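Local coordinates for protein amino Transferase (Eubacterium rectale, PDB 3ELE) that probably transfers amino groups between amino acids and 2-oxo acids with bound pyridoxal-5'-phosphate, as a class I and II (fold type I) aminotransferase, at residues Ala153-Glu156 against His157-Ile160; Glu167-Asn170 against Ala171-Gly175; Thr187-Glu191 against Glu192-Lys196; Asp264-Tyr267 against Asp268-Glu271. All coordinates share one frame; numbering follows the deposited sequence.

Contact 1 of 4, residues Ala153-Glu156 against His157-Ile160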
loop_
_atom_site.group_PDB
_atom_site.type_symbol
_atom_site.label_atom_id
_atom_site.label_comp_id
_atom_site.label_asym_id
_atom_site.label_seq_id
_atom_site.Cartn_x
_atom_site.Cartn_y
_atom_site.Cartn_z
ATOM N N ALA A 153 -14.160 -19.745 20.683
ATOM C CA ALA A 153 -14.572 -20.611 19.589
ATOM C C ALA A 153 -15.765 -21.531 19.893
ATOM O O ALA A 153 -15.971 -21.964 21.036
ATOM C CB ALA A 153 -13.377 -21.472 19.085
ATOM N N ASP A 154 -16.564 -21.750 18.847
ATOM C CA ASP A 154 -17.596 -22.769 18.817
ATOM C C ASP A 154 -16.793 -23.959 18.297
ATOM O O ASP A 154 -16.638 -24.133 17.095
ATOM C CB ASP A 154 -18.716 -22.399 17.841
ATOM C CG ASP A 154 -19.590 -23.576 17.456
ATOM O OD1 ASP A 154 -19.686 -24.543 18.239
ATOM O OD2 ASP A 154 -20.168 -23.540 16.341
ATOM N N THR A 155 -16.268 -24.767 19.206
ATOM C CA THR A 155 -15.494 -25.961 18.810
ATOM C C THR A 155 -16.382 -27.150 18.386
ATOM O O THR A 155 -15.855 -28.144 17.888
ATOM C CB THR A 155 -14.496 -26.375 19.917
ATOM O OG1 THR A 155 -15.189 -26.452 21.163
ATOM C CG2 THR A 155 -13.347 -25.333 20.031
ATOM N N GLU A 156 -17.710 -27.045 18.565
ATOM C CA GLU A 156 -18.650 -28.093 18.159
ATOM C C GLU A 156 -18.819 -28.053 16.635
ATOM O O GLU A 156 -18.532 -29.037 15.969
ATOM C CB GLU A 156 -19.999 -27.960 18.903
ATOM C CG GLU A 156 -19.871 -28.104 20.442
ATOM C CD GLU A 156 -21.181 -27.877 21.233
ATOM O OE1 GLU A 156 -22.085 -27.121 20.788
ATOM O OE2 GLU A 156 -21.288 -28.443 22.350
ATOM N N HIS A 157 -19.220 -26.899 16.096
ATOM C CA HIS A 157 -19.461 -26.713 14.634
ATOM C C HIS A 157 -18.633 -25.630 13.908
ATOM O O HIS A 157 -18.711 -25.550 12.686
ATOM C CB HIS A 157 -20.953 -26.404 14.412
ATOM C CG HIS A 157 -21.873 -27.478 14.902
ATOM N ND1 HIS A 157 -22.085 -28.649 14.205
ATOM C CD2 HIS A 157 -22.632 -27.559 16.021
ATOM C CE1 HIS A 157 -22.937 -29.407 14.875
ATOM N NE2 HIS A 157 -23.281 -28.770 15.982
ATOM N N PHE A 158 -17.836 -24.838 14.638
ATOM C CA PHE A 158 -17.047 -23.717 14.082
ATOM C C PHE A 158 -17.885 -22.665 13.334
ATOM O O PHE A 158 -17.504 -22.178 12.259
ATOM C CB PHE A 158 -15.815 -24.206 13.320
ATOM C CG PHE A 158 -14.809 -24.870 14.208
ATOM C CD1 PHE A 158 -13.962 -24.098 15.012
ATOM C CD2 PHE A 158 -14.741 -26.265 14.296
ATOM C CE1 PHE A 158 -13.025 -24.716 15.875
ATOM C CE2 PHE A 158 -13.817 -26.886 15.158
ATOM C CZ PHE A 158 -12.959 -26.109 15.944
ATOM N N GLN A 159 -19.037 -22.351 13.949
ATOM C CA GLN A 159 -19.935 -21.301 13.514
ATOM C C GLN A 159 -19.701 -20.178 14.555
ATOM O O GLN A 159 -18.538 -19.864 14.851
ATOM C CB GLN A 159 -21.380 -21.818 13.409
ATOM C CG GLN A 159 -21.585 -22.920 12.357
ATOM C CD GLN A 159 -21.535 -22.418 10.904
ATOM O OE1 GLN A 159 -22.221 -21.439 10.526
ATOM N NE2 GLN A 159 -20.775 -23.129 10.068
ATOM N N ILE A 160 -20.750 -19.595 15.121
ATOM C CA ILE A 160 -20.602 -18.509 16.094
ATOM C C ILE A 160 -21.349 -18.876 17.358
ATOM O O ILE A 160 -22.466 -19.355 17.289
ATOM C CB ILE A 160 -21.150 -17.174 15.530
ATOM C CG1 ILE A 160 -20.382 -16.786 14.241
ATOM C CG2 ILE A 160 -21.074 -16.060 16.594
ATOM C CD1 ILE A 160 -20.796 -15.451 13.608
HETATM O O HOH W 1 -16.396 -19.898 16.585
#

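Contact 2 of 4, residues Glu167-Asn170 against Ala171-Gly175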
loop_
_atom_site.group_PDB
_atom_site.type_symbol
_atom_site.label_atom_id
_atom_site.label_comp_id
_atom_site.label_asym_id
_atom_site.label_seq_id
_atom_site.Cartn_x
_atom_site.Cartn_y
_atom_site.Cartn_z
ATOM N N GLU A 167 -22.674 -11.069 24.537
ATOM C CA GLU A 167 -22.103 -10.655 25.828
ATOM C C GLU A 167 -20.896 -9.708 25.659
ATOM O O GLU A 167 -20.672 -8.846 26.505
ATOM C CB GLU A 167 -21.726 -11.906 26.642
ATOM C CG GLU A 167 -21.341 -11.673 28.094
ATOM C CD GLU A 167 -20.882 -12.950 28.827
ATOM O OE1 GLU A 167 -20.972 -14.079 28.274
ATOM O OE2 GLU A 167 -20.420 -12.810 29.983
ATOM N N ARG A 168 -20.148 -9.850 24.561
ATOM C CA ARG A 168 -18.972 -8.983 24.259
ATOM C C ARG A 168 -19.287 -7.723 23.432
ATOM O O ARG A 168 -18.381 -6.936 23.155
ATOM C CB ARG A 168 -17.877 -9.813 23.590
ATOM C CG ARG A 168 -17.253 -10.793 24.555
ATOM C CD ARG A 168 -16.512 -11.889 23.877
ATOM N NE ARG A 168 -15.830 -12.747 24.855
ATOM C CZ ARG A 168 -16.417 -13.655 25.640
ATOM N NH1 ARG A 168 -17.732 -13.870 25.615
ATOM N NH2 ARG A 168 -15.663 -14.368 26.480
ATOM N N ILE A 169 -20.547 -7.549 23.024
ATOM C CA ILE A 169 -20.994 -6.363 22.299
ATOM C C ILE A 169 -21.366 -5.324 23.361
ATOM O O ILE A 169 -22.089 -5.646 24.301
ATOM C CB ILE A 169 -22.236 -6.638 21.412
ATOM C CG1 ILE A 169 -21.890 -7.529 20.218
ATOM C CG2 ILE A 169 -22.837 -5.315 20.891
ATOM C CD1 ILE A 169 -23.121 -8.037 19.483
ATOM N N ASN A 170 -20.887 -4.088 23.187
ATOM C CA ASN A 170 -21.170 -2.960 24.103
ATOM C C ASN A 170 -21.174 -1.627 23.326
ATOM O O ASN A 170 -21.095 -1.621 22.082
ATOM C CB ASN A 170 -20.173 -2.971 25.290
ATOM C CG ASN A 170 -18.699 -2.894 24.855
ATOM O OD1 ASN A 170 -18.245 -1.896 24.314
ATOM N ND2 ASN A 170 -17.951 -3.924 25.162
ATOM N N ALA A 171 -21.266 -0.515 24.050
ATOM C CA ALA A 171 -21.249 0.824 23.438
ATOM C C ALA A 171 -19.977 1.131 22.625
ATOM O O ALA A 171 -20.043 1.924 21.725
ATOM C CB ALA A 171 -21.482 1.906 24.509
ATOM N N HIS A 172 -18.840 0.500 22.942
ATOM C CA HIS A 172 -17.569 0.725 22.230
ATOM C C HIS A 172 -17.373 -0.126 20.961
ATOM O O HIS A 172 -16.444 0.123 20.202
ATOM C CB HIS A 172 -16.380 0.530 23.168
ATOM C CG HIS A 172 -16.390 1.457 24.346
ATOM N ND1 HIS A 172 -16.022 2.782 24.253
ATOM C CD2 HIS A 172 -16.753 1.258 25.635
ATOM C CE1 HIS A 172 -16.148 3.357 25.436
ATOM N NE2 HIS A 172 -16.581 2.451 26.297
ATOM N N THR A 173 -18.267 -1.089 20.729
ATOM C CA THR A 173 -18.198 -2.009 19.595
ATOM C C THR A 173 -18.530 -1.301 18.270
ATOM O O THR A 173 -19.682 -0.902 18.057
ATOM C CB THR A 173 -19.176 -3.210 19.770
ATOM O OG1 THR A 173 -18.985 -3.820 21.054
ATOM C CG2 THR A 173 -18.927 -4.254 18.675
ATOM N N ARG A 174 -17.505 -1.163 17.420
ATOM C CA ARG A 174 -17.622 -0.530 16.103
ATOM C C ARG A 174 -17.916 -1.514 14.994
ATOM O O ARG A 174 -18.552 -1.159 14.006
ATOM C CB ARG A 174 -16.336 0.237 15.756
ATOM C CG ARG A 174 -15.847 1.228 16.821
ATOM C CD ARG A 174 -16.928 2.137 17.402
ATOM N NE ARG A 174 -17.910 2.525 16.397
ATOM C CZ ARG A 174 -17.743 3.420 15.423
ATOM N NH1 ARG A 174 -16.622 4.135 15.299
ATOM N NH2 ARG A 174 -18.755 3.622 14.573
ATOM N N GLY A 175 -17.436 -2.752 15.149
ATOM C CA GLY A 175 -17.671 -3.777 14.161
ATOM C C GLY A 175 -17.323 -5.195 14.541
ATOM O O GLY A 175 -16.666 -5.442 15.545
HETATM O O HOH W 2 -16.815 -5.291 21.627
#

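Contact 3 of 4, residues Thr187-Glu191 against Glu192-Lys196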
loop_
_atom_site.group_PDB
_atom_site.type_symbol
_atom_site.label_atom_id
_atom_site.label_comp_id
_atom_site.label_asym_id
_atom_site.label_seq_id
_atom_site.Cartn_x
_atom_site.Cartn_y
_atom_site.Cartn_z
ATOM N N THR A 187 -13.931 -23.356 8.115
ATOM C CA THR A 187 -15.372 -23.350 8.269
ATOM C C THR A 187 -15.997 -22.377 7.259
ATOM O O THR A 187 -15.301 -21.529 6.691
ATOM C CB THR A 187 -15.802 -22.942 9.700
ATOM O OG1 THR A 187 -17.175 -23.301 9.896
ATOM C CG2 THR A 187 -15.588 -21.420 9.954
ATOM N N VAL A 188 -17.289 -22.561 7.007
ATOM C CA VAL A 188 -18.064 -21.683 6.139
ATOM C C VAL A 188 -19.340 -21.378 6.892
ATOM O O VAL A 188 -20.075 -22.305 7.238
ATOM C CB VAL A 188 -18.389 -22.301 4.772
ATOM C CG1 VAL A 188 -19.360 -21.391 3.979
ATOM C CG2 VAL A 188 -17.136 -22.518 3.977
ATOM N N TYR A 189 -19.605 -20.105 7.160
ATOM C CA TYR A 189 -20.837 -19.726 7.871
ATOM C C TYR A 189 -22.070 -19.923 6.989
ATOM O O TYR A 189 -22.100 -19.479 5.832
ATOM C CB TYR A 189 -20.805 -18.302 8.430
ATOM C CG TYR A 189 -19.707 -18.004 9.452
ATOM C CD1 TYR A 189 -19.292 -18.956 10.401
ATOM C CD2 TYR A 189 -19.133 -16.728 9.524
ATOM C CE1 TYR A 189 -18.299 -18.659 11.354
ATOM C CE2 TYR A 189 -18.147 -16.430 10.476
ATOM C CZ TYR A 189 -17.736 -17.399 11.387
ATOM O OH TYR A 189 -16.763 -17.101 12.312
ATOM N N SER A 190 -23.050 -20.654 7.524
ATOM C CA SER A 190 -24.305 -20.942 6.834
ATOM C C SER A 190 -25.170 -19.698 6.771
ATOM O O SER A 190 -24.959 -18.749 7.535
ATOM C CB SER A 190 -25.089 -22.020 7.595
ATOM O OG SER A 190 -25.412 -21.562 8.909
ATOM N N GLU A 191 -26.173 -19.732 5.894
ATOM C CA GLU A 191 -27.158 -18.650 5.792
ATOM C C GLU A 191 -27.778 -18.372 7.161
ATOM O O GLU A 191 -27.960 -17.203 7.535
ATOM C CB GLU A 191 -28.272 -18.999 4.801
ATOM C CG GLU A 191 -29.186 -17.831 4.498
ATOM C CD GLU A 191 -30.343 -18.159 3.568
ATOM O OE1 GLU A 191 -30.954 -19.254 3.696
ATOM O OE2 GLU A 191 -30.677 -17.272 2.750
ATOM N N GLU A 192 -28.090 -19.442 7.895
ATOM C CA GLU A 192 -28.678 -19.335 9.226
ATOM C C GLU A 192 -27.755 -18.548 10.172
ATOM O O GLU A 192 -28.217 -17.646 10.868
ATOM C CB GLU A 192 -29.026 -20.728 9.775
ATOM C CG GLU A 192 -29.716 -20.734 11.132
ATOM C CD GLU A 192 -30.102 -22.132 11.599
ATOM O OE1 GLU A 192 -30.392 -23.017 10.758
ATOM O OE2 GLU A 192 -30.136 -22.340 12.829
ATOM N N THR A 193 -26.466 -18.878 10.168
ATOM C CA THR A 193 -25.465 -18.166 10.982
ATOM C C THR A 193 -25.380 -16.682 10.595
ATOM O O THR A 193 -25.390 -15.814 11.471
ATOM C CB THR A 193 -24.090 -18.842 10.859
ATOM O OG1 THR A 193 -24.184 -20.149 11.419
ATOM C CG2 THR A 193 -23.009 -18.073 11.578
ATOM N N ILE A 194 -25.347 -16.409 9.286
ATOM C CA ILE A 194 -25.299 -15.046 8.754
ATOM C C ILE A 194 -26.585 -14.273 9.129
ATOM O O ILE A 194 -26.489 -13.103 9.502
ATOM C CB ILE A 194 -25.008 -15.023 7.206
ATOM C CG1 ILE A 194 -23.621 -15.656 6.871
ATOM C CG2 ILE A 194 -25.116 -13.596 6.634
ATOM C CD1 ILE A 194 -22.371 -14.949 7.510
ATOM N N LYS A 195 -27.753 -14.929 9.069
ATOM C CA LYS A 195 -29.043 -14.310 9.456
ATOM C C LYS A 195 -29.112 -13.998 10.964
ATOM O O LYS A 195 -29.530 -12.906 11.327
ATOM C CB LYS A 195 -30.250 -15.174 9.046
ATOM C CG LYS A 195 -30.535 -15.171 7.545
ATOM C CD LYS A 195 -31.437 -16.317 7.095
ATOM C CE LYS A 195 -32.851 -16.231 7.608
ATOM N NZ LYS A 195 -33.680 -17.412 7.135
ATOM N N LYS A 196 -28.712 -14.943 11.822
ATOM C CA LYS A 196 -28.706 -14.708 13.296
ATOM C C LYS A 196 -27.760 -13.564 13.675
ATOM O O LYS A 196 -28.098 -12.746 14.525
ATOM C CB LYS A 196 -28.330 -15.963 14.100
ATOM C CG LYS A 196 -29.373 -17.069 14.076
ATOM C CD LYS A 196 -29.037 -18.245 15.033
ATOM C CE LYS A 196 -29.205 -17.829 16.525
ATOM N NZ LYS A 196 -29.229 -18.959 17.519
#

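Contact 4 of 4, residues Asp264-Tyr267 against Asp268-Glu271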
loop_
_atom_site.group_PDB
_atom_site.type_symbol
_atom_site.label_atom_id
_atom_site.label_comp_id
_atom_site.label_asym_id
_atom_site.label_seq_id
_atom_site.Cartn_x
_atom_site.Cartn_y
_atom_site.Cartn_z
ATOM N N ASP A 264 -24.746 0.808 -1.068
ATOM C CA ASP A 264 -25.586 1.991 -0.919
ATOM C C ASP A 264 -26.436 1.921 0.356
ATOM O O ASP A 264 -26.733 2.962 0.929
ATOM C CB ASP A 264 -26.499 2.224 -2.152
ATOM C CG ASP A 264 -25.758 2.794 -3.362
ATOM O OD1 ASP A 264 -24.521 2.992 -3.335
ATOM O OD2 ASP A 264 -26.447 3.056 -4.374
ATOM N N GLU A 265 -26.751 0.705 0.827
ATOM C CA GLU A 265 -27.619 0.496 1.996
ATOM C C GLU A 265 -26.953 0.705 3.345
ATOM O O GLU A 265 -27.614 0.560 4.357
ATOM C CB GLU A 265 -28.334 -0.873 1.950
ATOM C CG GLU A 265 -29.329 -1.028 0.781
ATOM C CD GLU A 265 -28.667 -1.125 -0.583
ATOM O OE1 GLU A 265 -27.530 -1.629 -0.670
ATOM O OE2 GLU A 265 -29.274 -0.699 -1.575
ATOM N N VAL A 266 -25.660 1.029 3.383
ATOM C CA VAL A 266 -25.006 1.436 4.632
ATOM C C VAL A 266 -25.680 2.742 5.078
ATOM O O VAL A 266 -26.258 3.447 4.231
ATOM C CB VAL A 266 -23.466 1.615 4.517
ATOM C CG1 VAL A 266 -22.795 0.275 4.262
ATOM C CG2 VAL A 266 -23.072 2.639 3.439
ATOM N N TYR A 267 -25.616 3.035 6.383
ATOM C CA TYR A 267 -26.256 4.214 7.025
ATOM C C TYR A 267 -26.125 5.523 6.209
ATOM O O TYR A 267 -27.078 6.292 6.114
ATOM C CB TYR A 267 -25.720 4.411 8.486
ATOM C CG TYR A 267 -24.342 5.040 8.513
ATOM C CD1 TYR A 267 -23.202 4.327 8.057
ATOM C CD2 TYR A 267 -24.174 6.378 8.864
ATOM C CE1 TYR A 267 -21.940 4.934 8.006
ATOM C CE2 TYR A 267 -22.915 6.981 8.818
ATOM C CZ TYR A 267 -21.800 6.244 8.390
ATOM O OH TYR A 267 -20.551 6.822 8.348
ATOM N N ASP A 268 -24.944 5.741 5.617
ATOM C CA ASP A 268 -24.631 6.926 4.799
ATOM C C ASP A 268 -23.441 6.550 3.881
ATOM O O ASP A 268 -22.287 6.683 4.274
ATOM C CB ASP A 268 -24.323 8.137 5.721
ATOM C CG ASP A 268 -24.252 9.473 4.974
ATOM O OD1 ASP A 268 -23.894 9.533 3.777
ATOM O OD2 ASP A 268 -24.564 10.496 5.616
ATOM N N LYS A 269 -23.746 6.045 2.682
ATOM C CA LYS A 269 -22.726 5.622 1.708
ATOM C C LYS A 269 -21.755 6.716 1.345
ATOM O O LYS A 269 -20.556 6.481 1.363
ATOM C CB LYS A 269 -23.365 5.028 0.442
ATOM C CG LYS A 269 -22.377 4.368 -0.527
ATOM C CD LYS A 269 -21.890 5.288 -1.632
ATOM C CE LYS A 269 -20.812 4.641 -2.434
ATOM N NZ LYS A 269 -20.296 5.597 -3.450
ATOM N N ALA A 270 -22.261 7.914 1.038
ATOM C CA ALA A 270 -21.395 9.035 0.673
ATOM C C ALA A 270 -20.356 9.305 1.776
ATOM O O ALA A 270 -19.154 9.418 1.492
ATOM C CB ALA A 270 -22.218 10.278 0.360
ATOM N N GLU A 271 -20.817 9.324 3.026
ATOM C CA GLU A 271 -19.944 9.599 4.176
ATOM C C GLU A 271 -18.913 8.505 4.459
ATOM O O GLU A 271 -17.749 8.817 4.761
ATOM C CB GLU A 271 -20.768 9.816 5.441
ATOM C CG GLU A 271 -19.949 10.085 6.696
ATOM C CD GLU A 271 -20.830 10.408 7.860
ATOM O OE1 GLU A 271 -21.501 11.437 7.775
ATOM O OE2 GLU A 271 -20.843 9.636 8.840
HETATM O O HOH W 3 -26.548 5.336 1.735
#

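Contact 1 of 4, residues Ala153-Glu156 against His157-Ile160
The backbone from Asp154 to Phe158 closes into an alpha-turn-like loop, Phe158 N donating to Asp154 O over 2.8 Å at a bent 131°, with Phe158 itself in a left-handed conformation. Inside this loop the Asp154 carboxylate serves the backbone on both its oxygens. OD1 takes His157 N at 3.2 Å along an almost straight line, from above the carboxylate plane, and a weak bond from Glu156 N; OD2 takes Gln159 N at 2.9 Å on its anti side. The chi1 of 163° sets the carboxylate beside the carbonyl carbon, facing the amides of the following residues. The Phe158 ring folds back over the loop: Thr155 CA lies over one face, 4.1 Å from the ring centroid in a CH-pi contact, and Asp154 O sits 3.4 Å above the same face near the rim. Farther out Phe158 meets Trp370 edge-to-face. Replacing Asp154 by alanine removes both oxygens and is likely to leave the amides of His157 and Gln159 without these acceptors. Several NH dipoles converging on one carboxylate would be expected to stabilise its negative charge, and the carboxylate, with the Phe158 N bond, braces the link between strand 147-151 and helix 162-167.

Contact 2 of 4, residues Glu167-Asn170 against Ala171-Gly175
Asn170 and Thr173 bracket a type I beta turn and exchange bonds in both directions. Asn170 N donates to Thr173 OG1 over 2.9 Å, nearly straight at 169°, while Thr173 N returns a bond to Asn170 O at 3.2 Å. The threonine hydroxyl also accepts from water 2 at 2.7 Å, and that water donates to Arg168 O over another 2.7 Å, tying the residue that follows helix 162-167 to the start of strand 173-178. OG1 therefore receives two protons, one from an amide and one from water. The Asn170 side chain has its two ends employed separately. Its CG stands between the backbone N and the carbonyl carbon (chi1 58°), which carries OD1 over the turn to His172 N; that amide is 2.8 Å away and lies in the carbonyl plane of the side-chain amide. OD1 also lies 3.3 Å from His172 CB and near the plane of the imidazole, at its edge; the ring is turned 72° from the amide. The other end, ND2, donates to Glu126 OE1 on the adjacent strand 126-130. Ile169 CG2 comes within 4.1 Å of Thr173 OG1, and Ile169 also packs on Leu200 and Leu201 of helix 191-208. With alanine at Asn170, His172 N is likely to lose this acceptor and Glu126 OE1 this donor. Thus the Thr173 hydroxyl takes Asn170 N, the Asn170 side-chain oxygen takes His172 N, and a backbone bond closes the turn where the chain passes into the central sheet.

Contact 3 of 4, residues Thr187-Glu191 against Glu192-Lys196
Ser190 is the N-cap of helix 191-208, and its contacts with Thr193 and Ile194 form the helix's first turn. A chi1 of 61° turns the serine OG toward Thr193, where it pairs with Thr193 OG1 at 3.1 Å in a hydrogen bond whose proton is not settled. Its carbonyl already takes part in the helix, Ser190 O accepting from Ile194 N over 2.9 Å, and one residue on Glu191 O accepts from Lys195 N at 2.8 Å. Just before the cap, Tyr189 CB fits between two methyls, Thr193 CG2 and Ile194 CD1, each 3.8 Å away, giving a small apolar patch at the start of the helix. The aliphatic parts of Glu191 and Lys195 also meet, CG to CD 3.8 Å; their charged ends stay apart, Glu191 OE2 bonding instead to Tyr236 OH. Thr193 OG1 is also bonded to Gln159 OE1, which in addition receives Ser190 N. The helix thus starts against the loop after strand 147-151, with Thr193 packed on Phe162 of helix 162-167 and both Tyr189 and Ile194 resting on Ile178 of strand 173-178.

Contact 4 of 4, residues Asp264-Tyr267 against Asp268-Glu271
The Tyr267 ring carries Asp268 on one face and Glu271 at its edge. Asp268 CB sits over that face, 3.9 Å from the centroid and displaced toward the rim, in a CH-pi contact, and Asp268 N lies over the same face near CG. At the edge, in the ring plane, is Glu271 OE2, to which Tyr267 OH donates over 2.9 Å, meeting the oxygen on its anti side. The glutamate carboxylate is turned 68° from the ring. A chi1 of 77° folds the tyrosine ring back over Asp268 and carries its hydroxyl forward to the first turn of helix 269-282. Asp268 caps that helix: Glu271 N donates to its OD1 at 3.2 Å, coming from above the carboxylate plane. Before the cap, Val266 CG2 presses closely on Lys269 CA at 3.5 Å, and the chain of Lys269 runs past Asp264, CG to OD1 3.8 Å. Their charged ends do not pair with each other; Lys269 NZ bonds Asp100 O, its ammonium also making a cation-pi contact with Tyr273, and Asp264 OD1 is bonded by Asn101 ND2. Water 3 accepts from Lys269 N at 3.0 Å and also lies against Asp264 O. Met2 and Val4 of the second subunit pack on Glu271 and Tyr267. Two carboxylates at the helix start, one capping an amide and one held by a phenol, would probably interact favourably with the helix dipole, while the tyrosine ties the loop to the turn that follows it.

In the fold
Contacts 1 and 3 are directly joined, their centres 11 Å apart: besides the bonds of the Gln159 side chain to the helix cap, Phe158 O lies 2.6 Å from Thr187 OG1, a probable hydrogen bond. Both lie near the cofactor, the side chain of Tyr189 about 11 Å and that of Phe158 about 14 Å from a bound pyridoxal-5'-phosphate, so neither touches it. Contact 2 opens strand 173-178 of the central mixed sheet, and contact 3 begins the helix that follows that strand; their nearest atoms are about 8 Å apart. Contact 4, after strand 258-261, stands about 7 Å from contact 2 and 14 Å from contact 3 by nearest atoms. Contacts 2 and 4 both reach the second subunit.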